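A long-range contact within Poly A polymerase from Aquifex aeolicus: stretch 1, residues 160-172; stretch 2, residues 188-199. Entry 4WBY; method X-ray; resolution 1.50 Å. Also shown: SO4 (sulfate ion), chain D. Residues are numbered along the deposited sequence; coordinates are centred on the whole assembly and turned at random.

Stretch 1, residues 160-172: FIEDPVRILRALR
Stretch 2 (188-199) LLKQAVNLGLLK

Stretch 1 opens in the last turn of a helix, residues 160-162, breaks at Asp 163 (phi/psi -148/89) and re-enters helical geometry to form the helix that includes residues 165-172. The break is stabilised by Asp 163, whose OD1 accepts a capping bond from Val 165 N at 3.3 Å, while Arg 166 N bonds to Asp 163 O and Ile 167 N to Pro 164 O, both at 2.9 Å. Stretch 2 continues a helix through residues 188-194 and closes it with a Schellman motif: Gly 196 adopts phi/psi 91/10, Gly 196 N donates to Val 193 O at 3.1 Å, and Leu 197 N donates to Ala 192 O at 3.0 Å. A CB at position 196 would be jammed against the preceding carbonyl oxygen, so this turn calls for glycine. Residues 197-199 then return to helical phi/psi.

The axes of helices 165-172 and 188-194 approach to 10.3 Å with their N-to-C directions 139° apart. CA atoms pair as Phe 160 with Ala 192 (6.4 Å), Ile 167 with Leu 189 (6.1 Å) and Pro 164 with Leu 198 (5.5 Å).

No hydrogen bond crosses the contact; apolar packing buries 566 Å² in total. Leu 189 (chi1 t, chi2 149°, between wells) is a knob among Phe 160, Ile 167, Ala 170 and Leu 171. Its CG lies over one face of the Phe 160 ring and 3.8 Å from Ile 167 CG2, while its CD1 is 4.0 Å from both Ala 170 CB and Leu 171 CD2. Phe 160 (chi1 m, chi2 -57°) also brings CD2 to 3.7 Å from Leu 188 CB, and its CB lies 3.8 Å from Ala 192 CB.

Ile 167 (m, t) points toward stretch 2 and bridges several partners: CD1 reaches Ala 192 CB at 3.7 Å and Leu 198 CD1 at 4.0 Å, and CG2 meets Val 193 CG2 at 4.1 Å. The small side chain of Ala 192 thus packs against both Phe 160 and Ile 167. Beyond the Schellman turn, Leu 197 (m, t) places CD1 4.0 Å from Ile 161 CG1, and Pro 164 CG approaches Leu 197 O at 3.5 Å. Leu 198 (t, p) starts sideways, but its end comes nearer, setting CD1 3.7 Å from Pro 164 O.

Charged groups of stretch 1 lie outside this packing. Arg 166 NH1 forms a salt bridge with Glu 162 OE1 at 2.9 Å, spanning the helix break, and Arg 172 NH1 donates to sulfate O3 at 3.1 Å.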

# COMPACT_ATOMS: atom_id res chain seq x y z
N PHE A 160 -10.08 7.33 17.65
CA PHE A 160 -10.62 7.70 16.35
C PHE A 160 -11.14 9.14 16.32
O PHE A 160 -11.22 9.74 15.26
CB PHE A 160 -11.74 6.75 15.92
CG PHE A 160 -11.30 5.32 15.73
CD1 PHE A 160 -10.29 5.01 14.83
CD2 PHE A 160 -11.92 4.30 16.42
CE1 PHE A 160 -9.88 3.68 14.64
CE2 PHE A 160 -11.53 2.98 16.25
CZ PHE A 160 -10.51 2.66 15.34
N ILE A 161 -11.52 9.69 17.47
CA ILE A 161 -11.91 11.10 17.54
C ILE A 161 -10.66 11.97 17.37
O ILE A 161 -10.66 12.97 16.65
CB ILE A 161 -12.58 11.46 18.89
CG1 ILE A 161 -13.70 10.49 19.26
CG2 ILE A 161 -13.12 12.88 18.85
CD1 ILE A 161 -14.27 10.73 20.66
N GLU A 162 -9.60 11.55 18.06
CA GLU A 162 -8.33 12.26 18.07
C GLU A 162 -7.69 12.29 16.68
O GLU A 162 -7.15 13.32 16.25
CB GLU A 162 -7.41 11.57 19.09
CG GLU A 162 -6.00 12.05 19.19
CD GLU A 162 -5.25 11.27 20.25
OE1 GLU A 162 -5.00 10.05 20.07
OE2 GLU A 162 -4.91 11.86 21.28
N ASP A 163 -7.79 11.18 15.96
CA ASP A 163 -7.24 11.07 14.61
C ASP A 163 -8.08 10.14 13.76
O ASP A 163 -7.82 8.93 13.70
CB ASP A 163 -5.79 10.58 14.65
CG ASP A 163 -5.13 10.65 13.28
OD1 ASP A 163 -5.80 11.10 12.32
OD2 ASP A 163 -3.95 10.26 13.16
N PRO A 164 -9.09 10.69 13.08
CA PRO A 164 -10.01 9.85 12.30
C PRO A 164 -9.35 9.10 11.14
O PRO A 164 -9.94 8.14 10.66
CB PRO A 164 -11.06 10.85 11.79
CG PRO A 164 -11.04 11.97 12.78
CD PRO A 164 -9.60 12.07 13.23
N VAL A 165 -8.15 9.50 10.71
CA VAL A 165 -7.45 8.71 9.70
C VAL A 165 -7.20 7.29 10.20
O VAL A 165 -7.10 6.34 9.41
CB VAL A 165 -6.13 9.37 9.29
CG1 VAL A 165 -5.50 8.62 8.12
CG2 VAL A 165 -6.38 10.81 8.90
N ARG A 166 -7.13 7.12 11.51
CA ARG A 166 -6.95 5.78 12.08
C ARG A 166 -8.11 4.84 11.76
O ARG A 166 -7.95 3.63 11.83
CB ARG A 166 -6.75 5.85 13.59
CG ARG A 166 -5.44 6.48 13.98
CD ARG A 166 -5.36 6.64 15.49
NE ARG A 166 -4.12 7.26 15.90
CZ ARG A 166 -3.98 8.01 16.99
NH1 ARG A 166 -5.03 8.27 17.77
NH2 ARG A 166 -2.81 8.54 17.27
N ILE A 167 -9.28 5.40 11.45
CA ILE A 167 -10.40 4.58 10.99
C ILE A 167 -9.99 3.77 9.76
O ILE A 167 -10.19 2.55 9.69
CB ILE A 167 -11.63 5.45 10.65
CG1 ILE A 167 -12.18 6.14 11.91
CG2 ILE A 167 -12.72 4.64 9.93
CD1 ILE A 167 -13.15 7.28 11.61
N LEU A 168 -9.42 4.46 8.77
CA LEU A 168 -8.95 3.77 7.57
C LEU A 168 -7.77 2.86 7.87
O LEU A 168 -7.69 1.75 7.34
CB LEU A 168 -8.58 4.79 6.47
CG LEU A 168 -9.70 5.67 5.91
CD1 LEU A 168 -9.16 6.52 4.77
CD2 LEU A 168 -10.91 4.86 5.46
N ARG A 169 -6.84 3.32 8.72
CA ARG A 169 -5.65 2.53 9.04
C ARG A 169 -6.05 1.21 9.71
O ARG A 169 -5.45 0.17 9.43
CB ARG A 169 -4.70 3.29 9.95
CG ARG A 169 -4.07 4.51 9.31
CD ARG A 169 -3.11 5.22 10.28
NE ARG A 169 -2.07 4.34 10.80
CZ ARG A 169 -0.87 4.18 10.25
NH1 ARG A 169 -0.55 4.83 9.14
NH2 ARG A 169 0.01 3.35 10.81
N ALA A 170 -7.05 1.26 10.58
CA ALA A 170 -7.51 0.04 11.26
C ALA A 170 -7.92 -1.01 10.25
O ALA A 170 -7.63 -2.20 10.42
CB ALA A 170 -8.68 0.35 12.20
N LEU A 171 -8.60 -0.57 9.21
CA LEU A 171 -9.12 -1.48 8.21
C LEU A 171 -8.00 -1.99 7.30
O LEU A 171 -8.03 -3.14 6.86
CB LEU A 171 -10.23 -0.80 7.40
CG LEU A 171 -11.37 -0.25 8.27
CD1 LEU A 171 -12.50 0.31 7.41
CD2 LEU A 171 -11.88 -1.32 9.24
N ARG A 172 -6.99 -1.15 7.06
CA ARG A 172 -5.82 -1.62 6.31
C ARG A 172 -5.10 -2.75 7.06
O ARG A 172 -4.79 -3.79 6.47
CB ARG A 172 -4.84 -0.48 6.01
CG ARG A 172 -3.52 -0.98 5.41
CD ARG A 172 -2.77 0.13 4.66
NE ARG A 172 -2.42 1.28 5.50
CZ ARG A 172 -1.30 1.40 6.19
NH1 ARG A 172 -0.39 0.44 6.19
NH2 ARG A 172 -1.08 2.50 6.90
N LEU A 188 -16.27 1.95 18.51
CA LEU A 188 -15.69 3.29 18.41
C LEU A 188 -15.55 3.71 16.96
O LEU A 188 -15.78 4.87 16.62
CB LEU A 188 -14.33 3.33 19.11
CG LEU A 188 -14.39 3.17 20.63
CD1 LEU A 188 -13.00 2.88 21.19
CD2 LEU A 188 -14.99 4.42 21.27
N LEU A 189 -15.15 2.78 16.10
CA LEU A 189 -14.97 3.09 14.69
C LEU A 189 -16.31 3.43 14.05
O LEU A 189 -16.42 4.44 13.34
CB LEU A 189 -14.28 1.92 13.97
CG LEU A 189 -13.86 2.15 12.51
CD1 LEU A 189 -12.60 1.33 12.17
CD2 LEU A 189 -14.99 1.80 11.54
N LYS A 190 -17.32 2.62 14.30
CA LYS A 190 -18.64 2.87 13.73
C LYS A 190 -19.20 4.20 14.24
O LYS A 190 -19.82 4.95 13.48
CB LYS A 190 -19.61 1.72 14.07
CG LYS A 190 -19.25 0.41 13.37
CD LYS A 190 -20.11 -0.74 13.86
CE LYS A 190 -21.54 -0.60 13.43
NZ LYS A 190 -22.28 -1.86 13.72
N GLN A 191 -18.99 4.49 15.52
CA GLN A 191 -19.49 5.73 16.09
C GLN A 191 -18.78 6.94 15.49
O GLN A 191 -19.43 7.95 15.21
CB GLN A 191 -19.34 5.71 17.62
CG GLN A 191 -20.38 4.80 18.26
CD GLN A 191 -20.29 4.71 19.77
OE1 GLN A 191 -19.40 5.31 20.39
NE2 GLN A 191 -21.21 3.97 20.38
N ALA A 192 -17.48 6.83 15.27
CA ALA A 192 -16.75 7.95 14.67
C ALA A 192 -17.25 8.22 13.26
O ALA A 192 -17.40 9.37 12.86
CB ALA A 192 -15.24 7.70 14.67
N VAL A 193 -17.50 7.16 12.49
CA VAL A 193 -18.05 7.34 11.15
C VAL A 193 -19.43 8.00 11.25
O VAL A 193 -19.72 8.99 10.56
CB VAL A 193 -18.14 6.01 10.37
CG1 VAL A 193 -18.88 6.20 9.06
CG2 VAL A 193 -16.74 5.45 10.11
N ASN A 194 -20.27 7.49 12.15
CA ASN A 194 -21.64 7.99 12.23
C ASN A 194 -21.70 9.45 12.67
O ASN A 194 -22.57 10.20 12.23
CB ASN A 194 -22.46 7.14 13.19
CG ASN A 194 -23.95 7.26 12.93
OD1 ASN A 194 -24.68 7.96 13.65
ND2 ASN A 194 -24.43 6.56 11.90
N LEU A 195 -20.77 9.84 13.55
CA LEU A 195 -20.71 11.20 14.07
C LEU A 195 -20.23 12.22 13.04
O LEU A 195 -20.29 13.42 13.29
CB LEU A 195 -19.78 11.26 15.30
CG LEU A 195 -20.34 10.72 16.62
CD1 LEU A 195 -19.20 10.50 17.60
CD2 LEU A 195 -21.39 11.67 17.20
N GLY A 196 -19.75 11.74 11.90
CA GLY A 196 -19.26 12.62 10.85
C GLY A 196 -17.78 12.92 10.96
O GLY A 196 -17.27 13.78 10.25
N LEU A 197 -17.06 12.22 11.83
CA LEU A 197 -15.68 12.60 12.11
C LEU A 197 -14.75 12.30 10.95
O LEU A 197 -13.72 12.95 10.78
CB LEU A 197 -15.19 11.91 13.39
CG LEU A 197 -16.08 12.17 14.61
CD1 LEU A 197 -15.45 11.57 15.85
CD2 LEU A 197 -16.34 13.67 14.79
N LEU A 198 -15.10 11.31 10.15
CA LEU A 198 -14.27 10.94 9.03
C LEU A 198 -14.42 11.98 7.94
O LEU A 198 -13.44 12.43 7.33
CB LEU A 198 -14.65 9.55 8.53
CG LEU A 198 -13.81 8.88 7.46
CD1 LEU A 198 -12.38 8.75 7.92
CD2 LEU A 198 -14.43 7.53 7.10
N LYS A 199 -15.67 12.40 7.71
CA LYS A 199 -15.97 13.35 6.65
C LYS A 199 -15.23 14.67 6.88
O LYS A 199 -14.86 15.36 5.93
CB LYS A 199 -17.48 13.59 6.57
CG LYS A 199 -17.90 14.58 5.50
CD LYS A 199 -19.41 14.64 5.39
CE LYS A 199 -19.97 13.33 4.88
NZ LYS A 199 -19.46 13.01 3.52
S SO4 D . 3.27 0.06 8.23
O1 SO4 D . 3.49 -0.15 9.68
O2 SO4 D . 3.13 -1.26 7.61
O3 SO4 D . 2.08 0.87 7.98
O4 SO4 D . 4.45 0.72 7.69